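Long-range contacts in monosaccharide-transporting ATPase (Actinobacillus succinogenes, PDB 5DTE), which binds the sugar beta-D-allopyranose as a periplasmic solute-binding protein and probably presents such sugars to an ABC transporter for import: residues A160-I165 and N218-A223; G248-P253 and I268-K273; E257-G262 and V301-E306. All coordinates share one frame; numbering follows the deposited sequence.

Interaction 1: A160-I165 and N218-A223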
loop_
_atom_site.group_PDB
_atom_site.type_symbol
_atom_site.label_atom_id
_atom_site.label_comp_id
_atom_site.label_asym_id
_atom_site.label_seq_id
_atom_site.Cartn_x
_atom_site.Cartn_y
_atom_site.Cartn_z
ATOM N N ALA A 160 -19.213 -3.015 -5.078
ATOM C CA ALA A 160 -18.840 -1.603 -5.002
ATOM C C ALA A 160 -17.383 -1.441 -4.587
ATOM O O ALA A 160 -16.966 -2.008 -3.587
ATOM C CB ALA A 160 -19.732 -0.879 -4.046
ATOM N N ILE A 161 -16.625 -0.652 -5.348
ATOM C CA ILE A 161 -15.206 -0.422 -5.076
ATOM C C ILE A 161 -14.908 0.850 -4.268
ATOM O O ILE A 161 -15.307 1.950 -4.661
ATOM C CB ILE A 161 -14.417 -0.345 -6.396
ATOM C CG1 ILE A 161 -14.268 -1.741 -6.993
ATOM C CG2 ILE A 161 -13.045 0.299 -6.188
ATOM C CD1 ILE A 161 -13.443 -1.766 -8.255
ATOM N N LEU A 162 -14.205 0.710 -3.146
ATOM C CA LEU A 162 -13.700 1.895 -2.432
ATOM C C LEU A 162 -12.222 2.130 -2.794
ATOM O O LEU A 162 -11.390 1.230 -2.671
ATOM C CB LEU A 162 -13.856 1.761 -0.904
ATOM C CG LEU A 162 -15.237 1.742 -0.230
ATOM C CD1 LEU A 162 -15.142 1.071 1.126
ATOM C CD2 LEU A 162 -15.885 3.132 -0.079
ATOM N N GLU A 163 -11.900 3.346 -3.228
ATOM C CA GLU A 163 -10.565 3.641 -3.747
ATOM C C GLU A 163 -9.783 4.588 -2.849
ATOM O O GLU A 163 -10.332 5.205 -1.931
ATOM C CB GLU A 163 -10.669 4.248 -5.138
ATOM C CG GLU A 163 -11.887 3.782 -5.889
ATOM C CD GLU A 163 -12.236 4.703 -7.024
ATOM O OE1 GLU A 163 -11.361 5.496 -7.436
ATOM O OE2 GLU A 163 -13.401 4.656 -7.476
ATOM N N GLY A 164 -8.492 4.702 -3.127
ATOM C CA GLY A 164 -7.627 5.542 -2.328
ATOM C C GLY A 164 -7.627 6.965 -2.840
ATOM O O GLY A 164 -8.472 7.324 -3.669
ATOM N N ILE A 165 -6.699 7.775 -2.330
ATOM C CA ILE A 165 -6.484 9.122 -2.850
ATOM C C ILE A 165 -6.297 9.047 -4.356
ATOM O O ILE A 165 -5.339 8.428 -4.824
ATOM C CB ILE A 165 -5.241 9.813 -2.223
ATOM C CG1 ILE A 165 -5.419 9.986 -0.719
ATOM C CG2 ILE A 165 -5.027 11.152 -2.843
ATOM C CD1 ILE A 165 -4.234 10.622 -0.058
ATOM N N ASN A 218 -23.781 -6.726 -2.359
ATOM C CA ASN A 218 -23.496 -7.887 -1.511
ATOM C C ASN A 218 -21.998 -8.123 -1.315
ATOM O O ASN A 218 -21.601 -9.095 -0.666
ATOM C CB ASN A 218 -24.151 -9.165 -2.085
ATOM C CG ASN A 218 -23.502 -9.657 -3.404
ATOM O OD1 ASN A 218 -22.863 -8.901 -4.138
ATOM N ND2 ASN A 218 -23.691 -10.938 -3.701
ATOM N N GLY A 219 -21.182 -7.227 -1.873
ATOM C CA GLY A 219 -19.729 -7.331 -1.811
ATOM C C GLY A 219 -18.997 -5.998 -1.955
ATOM O O GLY A 219 -19.317 -5.194 -2.840
ATOM N N ILE A 220 -18.009 -5.757 -1.090
ATOM C CA ILE A 220 -17.252 -4.503 -1.129
ATOM C C ILE A 220 -15.739 -4.678 -1.238
ATOM O O ILE A 220 -15.075 -5.191 -0.332
ATOM C CB ILE A 220 -17.515 -3.632 0.105
ATOM C CG1 ILE A 220 -18.993 -3.247 0.191
ATOM C CG2 ILE A 220 -16.655 -2.391 0.032
ATOM C CD1 ILE A 220 -19.334 -2.521 1.432
ATOM N N PHE A 221 -15.201 -4.226 -2.359
ATOM C CA PHE A 221 -13.783 -4.247 -2.578
ATOM C C PHE A 221 -13.231 -2.925 -2.115
ATOM O O PHE A 221 -13.628 -1.881 -2.635
ATOM C CB PHE A 221 -13.479 -4.478 -4.046
ATOM C CG PHE A 221 -12.022 -4.418 -4.381
ATOM C CD1 PHE A 221 -11.247 -5.556 -4.340
ATOM C CD2 PHE A 221 -11.426 -3.227 -4.746
ATOM C CE1 PHE A 221 -9.903 -5.505 -4.656
ATOM C CE2 PHE A 221 -10.084 -3.173 -5.055
ATOM C CZ PHE A 221 -9.324 -4.310 -5.014
ATOM N N ALA A 222 -12.330 -2.974 -1.132
ATOM C CA ALA A 222 -11.631 -1.785 -0.639
ATOM C C ALA A 222 -10.102 -1.854 -0.878
ATOM O O ALA A 222 -9.438 -2.823 -0.486
ATOM C CB ALA A 222 -11.923 -1.589 0.831
ATOM N N ALA A 223 -9.551 -0.811 -1.492
ATOM C CA ALA A 223 -8.143 -0.786 -1.915
ATOM C C ALA A 223 -7.077 -0.590 -0.797
ATOM O O ALA A 223 -5.871 -0.658 -1.115
ATOM C CB ALA A 223 -7.960 0.300 -3.003
#

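Interaction 2: G248-P253 and I268-K273. With ALL (beta-D-allopyranose), chain E.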
loop_
_atom_site.group_PDB
_atom_site.type_symbol
_atom_site.label_atom_id
_atom_site.label_comp_id
_atom_site.label_asym_id
_atom_site.label_seq_id
_atom_site.Cartn_x
_atom_site.Cartn_y
_atom_site.Cartn_z
ATOM N N GLY A 248 -10.127 -6.279 1.908
ATOM C CA GLY A 248 -9.216 -5.175 2.143
ATOM C C GLY A 248 -7.826 -5.446 1.618
ATOM O O GLY A 248 -7.600 -6.420 0.903
ATOM N N TYR A 249 -6.880 -4.592 1.995
ATOM C CA TYR A 249 -5.532 -4.649 1.425
ATOM C C TYR A 249 -4.511 -3.997 2.340
ATOM O O TYR A 249 -4.638 -2.808 2.599
ATOM C CB TYR A 249 -5.504 -3.957 0.066
ATOM C CG TYR A 249 -4.319 -4.310 -0.791
ATOM C CD1 TYR A 249 -4.469 -5.141 -1.904
ATOM C CD2 TYR A 249 -3.051 -3.816 -0.503
ATOM C CE1 TYR A 249 -3.387 -5.477 -2.706
ATOM C CE2 TYR A 249 -1.951 -4.150 -1.305
ATOM C CZ TYR A 249 -2.133 -4.976 -2.408
ATOM O OH TYR A 249 -1.063 -5.307 -3.206
ATOM N N ASP A 250 -3.552 -4.805 2.820
ATOM C CA ASP A 250 -2.329 -4.423 3.562
ATOM C C ASP A 250 -1.966 -5.518 4.576
ATOM O O ASP A 250 -0.786 -5.828 4.796
ATOM C CB ASP A 250 -2.446 -3.082 4.309
ATOM C CG ASP A 250 -2.252 -1.879 3.402
ATOM O OD1 ASP A 250 -1.928 -2.073 2.216
ATOM O OD2 ASP A 250 -2.446 -0.742 3.871
ATOM N N GLY A 251 -2.990 -6.077 5.213
ATOM C CA GLY A 251 -2.798 -7.100 6.223
ATOM C C GLY A 251 -2.513 -6.618 7.640
ATOM O O GLY A 251 -1.838 -7.319 8.400
ATOM N N ILE A 252 -3.023 -5.444 8.007
ATOM C CA ILE A 252 -2.787 -4.906 9.355
ATOM C C ILE A 252 -3.429 -5.858 10.374
ATOM O O ILE A 252 -4.330 -6.625 10.022
ATOM C CB ILE A 252 -3.332 -3.427 9.529
ATOM C CG1 ILE A 252 -4.851 -3.332 9.381
ATOM C CG2 ILE A 252 -2.695 -2.470 8.528
ATOM C CD1 ILE A 252 -5.343 -1.908 9.360
ATOM N N PRO A 253 -2.930 -5.858 11.617
ATOM C CA PRO A 253 -3.459 -6.709 12.687
ATOM C C PRO A 253 -4.984 -6.723 12.798
ATOM O O PRO A 253 -5.581 -7.797 12.774
ATOM C CB PRO A 253 -2.840 -6.108 13.957
ATOM C CG PRO A 253 -1.828 -5.083 13.494
ATOM C CD PRO A 253 -1.664 -5.235 12.018
ATOM N N ILE A 268 -5.054 -8.534 1.715
ATOM C CA ILE A 268 -3.780 -8.992 1.135
ATOM C C ILE A 268 -2.633 -8.548 2.028
ATOM O O ILE A 268 -2.433 -7.346 2.204
ATOM C CB ILE A 268 -3.545 -8.445 -0.292
ATOM C CG1 ILE A 268 -4.454 -9.132 -1.319
ATOM C CG2 ILE A 268 -2.084 -8.617 -0.707
ATOM C CD1 ILE A 268 -3.891 -10.445 -1.896
ATOM N N ASP A 269 -1.910 -9.506 2.618
ATOM C CA ASP A 269 -0.733 -9.165 3.402
ATOM C C ASP A 269 0.371 -8.799 2.433
ATOM O O ASP A 269 0.847 -9.620 1.644
ATOM C CB ASP A 269 -0.288 -10.298 4.338
ATOM C CG ASP A 269 0.817 -9.849 5.324
ATOM O OD1 ASP A 269 1.064 -8.625 5.445
ATOM O OD2 ASP A 269 1.428 -10.717 5.991
ATOM N N GLN A 270 0.758 -7.539 2.516
ATOM C CA GLN A 270 1.719 -6.925 1.625
ATOM C C GLN A 270 3.135 -7.163 2.130
ATOM O O GLN A 270 4.108 -6.825 1.456
ATOM C CB GLN A 270 1.408 -5.437 1.540
ATOM C CG GLN A 270 2.112 -4.718 0.480
ATOM C CD GLN A 270 1.736 -3.282 0.471
ATOM O OE1 GLN A 270 0.899 -2.863 1.259
ATOM N NE2 GLN A 270 2.354 -2.501 -0.414
ATOM N N LEU A 271 3.229 -7.743 3.330
ATOM C CA LEU A 271 4.503 -8.001 4.000
ATOM C C LEU A 271 5.347 -6.731 4.175
ATOM O O LEU A 271 6.465 -6.624 3.645
ATOM C CB LEU A 271 5.277 -9.066 3.225
ATOM C CG LEU A 271 4.409 -10.314 3.089
ATOM C CD1 LEU A 271 5.100 -11.351 2.268
ATOM C CD2 LEU A 271 4.110 -10.854 4.465
ATOM N N PRO A 272 4.819 -5.771 4.949
ATOM C CA PRO A 272 5.446 -4.449 5.024
ATOM C C PRO A 272 6.787 -4.471 5.758
ATOM O O PRO A 272 7.595 -3.563 5.577
ATOM C CB PRO A 272 4.413 -3.623 5.788
ATOM C CG PRO A 272 3.701 -4.612 6.636
ATOM C CD PRO A 272 3.689 -5.903 5.885
ATOM N N LYS A 273 7.020 -5.494 6.575
ATOM C CA LYS A 273 8.295 -5.606 7.279
ATOM C C LYS A 273 9.352 -6.186 6.365
ATOM O O LYS A 273 10.487 -5.727 6.387
ATOM C CB LYS A 273 8.158 -6.467 8.530
ATOM C CG LYS A 273 6.977 -6.091 9.403
ATOM C CD LYS A 273 7.362 -6.005 10.855
ATOM C CE LYS A 273 6.170 -5.669 11.726
ATOM N NZ LYS A 273 6.563 -5.626 13.165
HETATM C C1 ALL E . -0.301 2.628 -0.061
HETATM C C2 ALL E . 0.293 1.457 0.697
HETATM C C3 ALL E . -0.593 0.979 1.786
HETATM C C4 ALL E . -1.128 2.097 2.625
HETATM C C5 ALL E . -1.844 3.074 1.708
HETATM C C6 ALL E . -2.599 4.141 2.432
HETATM O O1 ALL E . 0.623 3.202 -0.901
HETATM O O2 ALL E . 0.474 0.375 -0.242
HETATM O O3 ALL E . -1.734 0.286 1.190
HETATM O O4 ALL E . -2.030 1.583 3.617
HETATM O O5 ALL E . -0.829 3.680 0.857
HETATM O O6 ALL E . -1.685 5.058 2.995
#

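Interaction 3: E257-G262 and V301-E306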
loop_
_atom_site.group_PDB
_atom_site.type_symbol
_atom_site.label_atom_id
_atom_site.label_comp_id
_atom_site.label_asym_id
_atom_site.label_seq_id
_atom_site.Cartn_x
_atom_site.Cartn_y
_atom_site.Cartn_z
ATOM N N GLU A 257 -7.632 -9.741 12.267
ATOM C CA GLU A 257 -8.535 -10.195 13.315
ATOM C C GLU A 257 -9.965 -10.328 12.768
ATOM O O GLU A 257 -10.621 -11.360 12.951
ATOM C CB GLU A 257 -8.486 -9.227 14.500
ATOM C CG GLU A 257 -9.372 -9.606 15.664
ATOM C CD GLU A 257 -9.359 -8.542 16.749
ATOM O OE1 GLU A 257 -8.550 -7.592 16.630
ATOM O OE2 GLU A 257 -10.157 -8.648 17.712
ATOM N N TYR A 258 -10.427 -9.282 12.077
ATOM C CA TYR A 258 -11.729 -9.296 11.413
ATOM C C TYR A 258 -11.866 -10.497 10.475
ATOM O O TYR A 258 -12.911 -11.134 10.412
ATOM C CB TYR A 258 -11.950 -8.006 10.627
ATOM C CG TYR A 258 -12.585 -6.861 11.396
ATOM C CD1 TYR A 258 -12.688 -6.887 12.784
ATOM C CD2 TYR A 258 -13.114 -5.757 10.716
ATOM C CE1 TYR A 258 -13.279 -5.834 13.473
ATOM C CE2 TYR A 258 -13.694 -4.706 11.391
ATOM C CZ TYR A 258 -13.776 -4.749 12.768
ATOM O OH TYR A 258 -14.364 -3.706 13.437
ATOM N N VAL A 259 -10.805 -10.802 9.745
ATOM C CA VAL A 259 -10.804 -11.969 8.877
ATOM C C VAL A 259 -11.012 -13.241 9.683
ATOM O O VAL A 259 -11.768 -14.119 9.271
ATOM C CB VAL A 259 -9.500 -12.072 8.080
ATOM C CG1 VAL A 259 -9.387 -13.425 7.434
ATOM C CG2 VAL A 259 -9.433 -10.951 7.048
ATOM N N LYS A 260 -10.356 -13.324 10.840
ATOM C CA LYS A 260 -10.545 -14.460 11.740
ATOM C C LYS A 260 -11.996 -14.584 12.179
ATOM O O LYS A 260 -12.576 -15.664 12.117
ATOM C CB LYS A 260 -9.657 -14.340 12.974
ATOM C CG LYS A 260 -8.386 -15.147 12.919
ATOM C CD LYS A 260 -7.431 -14.670 13.973
ATOM C CE LYS A 260 -6.020 -14.752 13.481
ATOM N NZ LYS A 260 -5.086 -14.139 14.473
ATOM N N GLN A 261 -12.578 -13.472 12.619
ATOM C CA GLN A 261 -13.938 -13.477 13.147
ATOM C C GLN A 261 -15.000 -13.673 12.055
ATOM O O GLN A 261 -16.156 -14.002 12.349
ATOM C CB GLN A 261 -14.222 -12.183 13.906
ATOM C CG GLN A 261 -13.141 -11.750 14.889
ATOM C CD GLN A 261 -13.407 -10.352 15.450
ATOM O OE1 GLN A 261 -12.476 -9.595 15.744
ATOM N NE2 GLN A 261 -14.689 -10.008 15.602
ATOM N N GLY A 262 -14.606 -13.479 10.799
ATOM C CA GLY A 262 -15.531 -13.576 9.682
ATOM C C GLY A 262 -16.102 -12.231 9.252
ATOM O O GLY A 262 -16.819 -12.147 8.253
ATOM N N VAL A 301 0.459 -12.342 0.409
ATOM C CA VAL A 301 -0.336 -13.485 0.837
ATOM C C VAL A 301 -1.798 -13.094 0.788
ATOM O O VAL A 301 -2.145 -11.992 1.197
ATOM C CB VAL A 301 -0.000 -13.950 2.277
ATOM C CG1 VAL A 301 -0.460 -15.363 2.487
ATOM C CG2 VAL A 301 1.485 -13.835 2.560
ATOM N N VAL A 302 -2.646 -13.992 0.281
ATOM C CA VAL A 302 -4.105 -13.848 0.376
ATOM C C VAL A 302 -4.628 -14.390 1.706
ATOM O O VAL A 302 -4.630 -15.598 1.922
ATOM C CB VAL A 302 -4.830 -14.580 -0.758
ATOM C CG1 VAL A 302 -6.313 -14.412 -0.597
ATOM C CG2 VAL A 302 -4.396 -14.036 -2.100
ATOM N N VAL A 303 -5.066 -13.499 2.596
ATOM C CA VAL A 303 -5.407 -13.888 3.961
ATOM C C VAL A 303 -6.914 -14.023 4.192
ATOM O O VAL A 303 -7.632 -13.038 4.370
ATOM C CB VAL A 303 -4.843 -12.894 4.977
ATOM C CG1 VAL A 303 -5.201 -13.326 6.376
ATOM C CG2 VAL A 303 -3.376 -12.824 4.841
ATOM N N ASP A 304 -7.380 -15.262 4.188
ATOM C CA ASP A 304 -8.776 -15.568 4.420
ATOM C C ASP A 304 -8.832 -16.565 5.561
ATOM O O ASP A 304 -7.784 -17.009 6.033
ATOM C CB ASP A 304 -9.447 -16.113 3.156
ATOM C CG ASP A 304 -8.721 -17.323 2.561
ATOM O OD1 ASP A 304 -7.803 -17.864 3.223
ATOM O OD2 ASP A 304 -9.081 -17.742 1.428
ATOM N N LYS A 305 -10.038 -16.932 5.984
ATOM C CA LYS A 305 -10.235 -17.622 7.261
ATOM C C LYS A 305 -9.376 -18.891 7.465
ATOM O O LYS A 305 -9.032 -19.222 8.599
ATOM C CB LYS A 305 -11.727 -17.945 7.433
ATOM C CG LYS A 305 -12.087 -18.720 8.680
ATOM C CD LYS A 305 -11.856 -17.921 9.958
ATOM C CE LYS A 305 -11.969 -18.835 11.192
ATOM N NZ LYS A 305 -11.686 -18.175 12.506
ATOM N N GLU A 306 -8.992 -19.594 6.403
ATOM C CA GLU A 306 -8.176 -20.795 6.635
ATOM C C GLU A 306 -6.673 -20.486 6.632
ATOM O O GLU A 306 -5.879 -21.216 7.234
ATOM C CB GLU A 306 -8.502 -21.909 5.622
ATOM C CG GLU A 306 -8.661 -23.294 6.309
ATOM C CD GLU A 306 -9.527 -24.290 5.538
ATOM O OE1 GLU A 306 -9.481 -24.293 4.289
ATOM O OE2 GLU A 306 -10.257 -25.077 6.186
#

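Interaction 1: A160-I165 and N218-A223
The carbonyl oxygen F221 O is approached by two groups of the strand beside it. L162 N donates to it at 2.7 Å, while I161 CA lies 3.3 Å from F221 O in a CA-H...O contact. On the partner strand, A160 O is used in a similar way, accepting from F221 N at 3.1 Å and lying near I220 CA. Together with the bonds from A160 N to G219 O and from A223 N to L162 O, these form the ladder of two parallel strands, whose directions differ by 22°. A160, I161 and L162 stand level with I220, F221 and A222.

On one face of the sheet I161 and F221 lie alongside each other, pointing the same way. The phenyl group swings out with its CG anti to the backbone N (chi1 176°), which brings CD2 to 3.9 Å from I161 CG1. On the reverse face L162 CD1 reaches across the strand boundary, 3.9 Å from I220 CG2, and then meets A222 CB at 4.2 Å. A223, just past its strand, points its methyl toward the partner strand, with CB 3.6 Å from L162 O.

The pair forms the middle of the four-stranded parallel sheet of one lobe, an alpha/beta core in which strand 188-195 flanks 157-163 and strand 245-247 flanks 219-222. Helix 169-182 packs on I161 and F221 through A178, and helices 200-213 and 225-237 close over L162 and I220.

Interaction 2: G248-P253 and I268-K273
In the sugar pocket, D250 and Q270 extend side by side toward the bound beta-D-allopyranose, their carboxylate and amide planes 29° apart. The D250 carboxylate takes two hydroxyls of the sugar, one on each oxygen. Sugar O3 donates to D250 OD1 at 2.6 Å; sugar O4 donates to D250 OD2 at 2.4 Å, a very short value to be read loosely at this resolution. Q270, its CG anti to the backbone N (chi1 -168°) and its chain extended beyond, brings CD to 3.9 Å from sugar O2.

Y249 stands behind this pair. I268 lies across one face of its ring in a CH-pi contact, with CB 4.0 Å from the ring centroid and offset toward the rim. The Q270 amide meets the ring at its edge, steeply inclined to it, and D250 OD1 is in the ring plane. R174, which also binds the sugar, touches Y249, D250 and Q270.

The loop following strand 245-247 and the end of strand 267-269 thus meet at the sugar site, in the cleft of a periplasmic binding protein. D250 N donates to I268 O at 2.8 Å, and Q270 N returns a bond to D250 O at 3.2 Å, coming from above the carbonyl plane. The backbones close to 4.1 Å between G251 CA and D269 CA, an approach that the glycine permits by having no side chain. D269 OD1 receives L271 N in an Asx turn just before helix 272-287, while D269 OD2 is held by the hydroxyl of Y311.

Interaction 3: E257-G262 and V301-E306
The polar part of this contact is a hydrogen bond from the ammonium of K305 to the main-chain oxygen of K260, in the last turn of helix 253-261, with K305 NZ 2.7 Å from K260 O. K305 CG is anti to the backbone N (chi1 177°), and the chain then bends at its second torsion (chi2 67°), which swings the butyl chain over to the helix. Its outer methylenes also pack near the oxygen, K305 CD being 3.2 Å from K260 O. The donor comes in well off the C=O axis, at a C=O...NZ angle of 131°, and is somewhat tilted from the carbonyl plane. A positive charge at the C-terminal end of a helix probably interacts favourably with the carbonyls that point out there. The helix ends at Q261, and G262 follows with positive phi. K260 turns its own side chain away from the strand segment and forms a salt bridge with the terminal carboxylate of Y311.

The apolar part rests on V259, whose branched end faces the backbone of the other segment more than its side chains. V259 CG1 sits 3.6 Å from V303 O, with D304 C about as close at 3.7 Å. V259 CG2 also packs near V303 O, at 3.8 Å. Side chain meets side chain more loosely, V259 CG1 being 4.3 Å from V303 CG1. V303 in turn leans on D269 of the neighbouring strand.

Beyond strand 301-303 the tail of the chain packs on helix 253-261. The strand itself pairs antiparallel with 267-269, having arrived from strand 295-297 of the six-stranded sheet. This late crossing of the chain between the lobes is consistent with the multiply crossed hinge of type I periplasmic binding proteins.

Interactions 1 and 2 are 16 Å apart between centres and meet where A223 O packs 3.5 Å from Y249 CB, so the C-terminal end of strand 219-222 borders the loop that carries D250. R174 ties them: it bonds A223 O and, through another nitrogen, the allose. Interactions 2 and 3, with centres 12 Å apart, share the two-stranded sheet, since D269 N probably donates to V301 O at 2.9 Å and I268 CD1 packs 3.6 Å from V302 CG2. Interactions 1 and 3 do not touch, nearest atoms about 10 Å apart. Interaction 2 alone contains residues of the pocket; G164 is about 7 Å and the V303 side chain about 14 Å from the sugar.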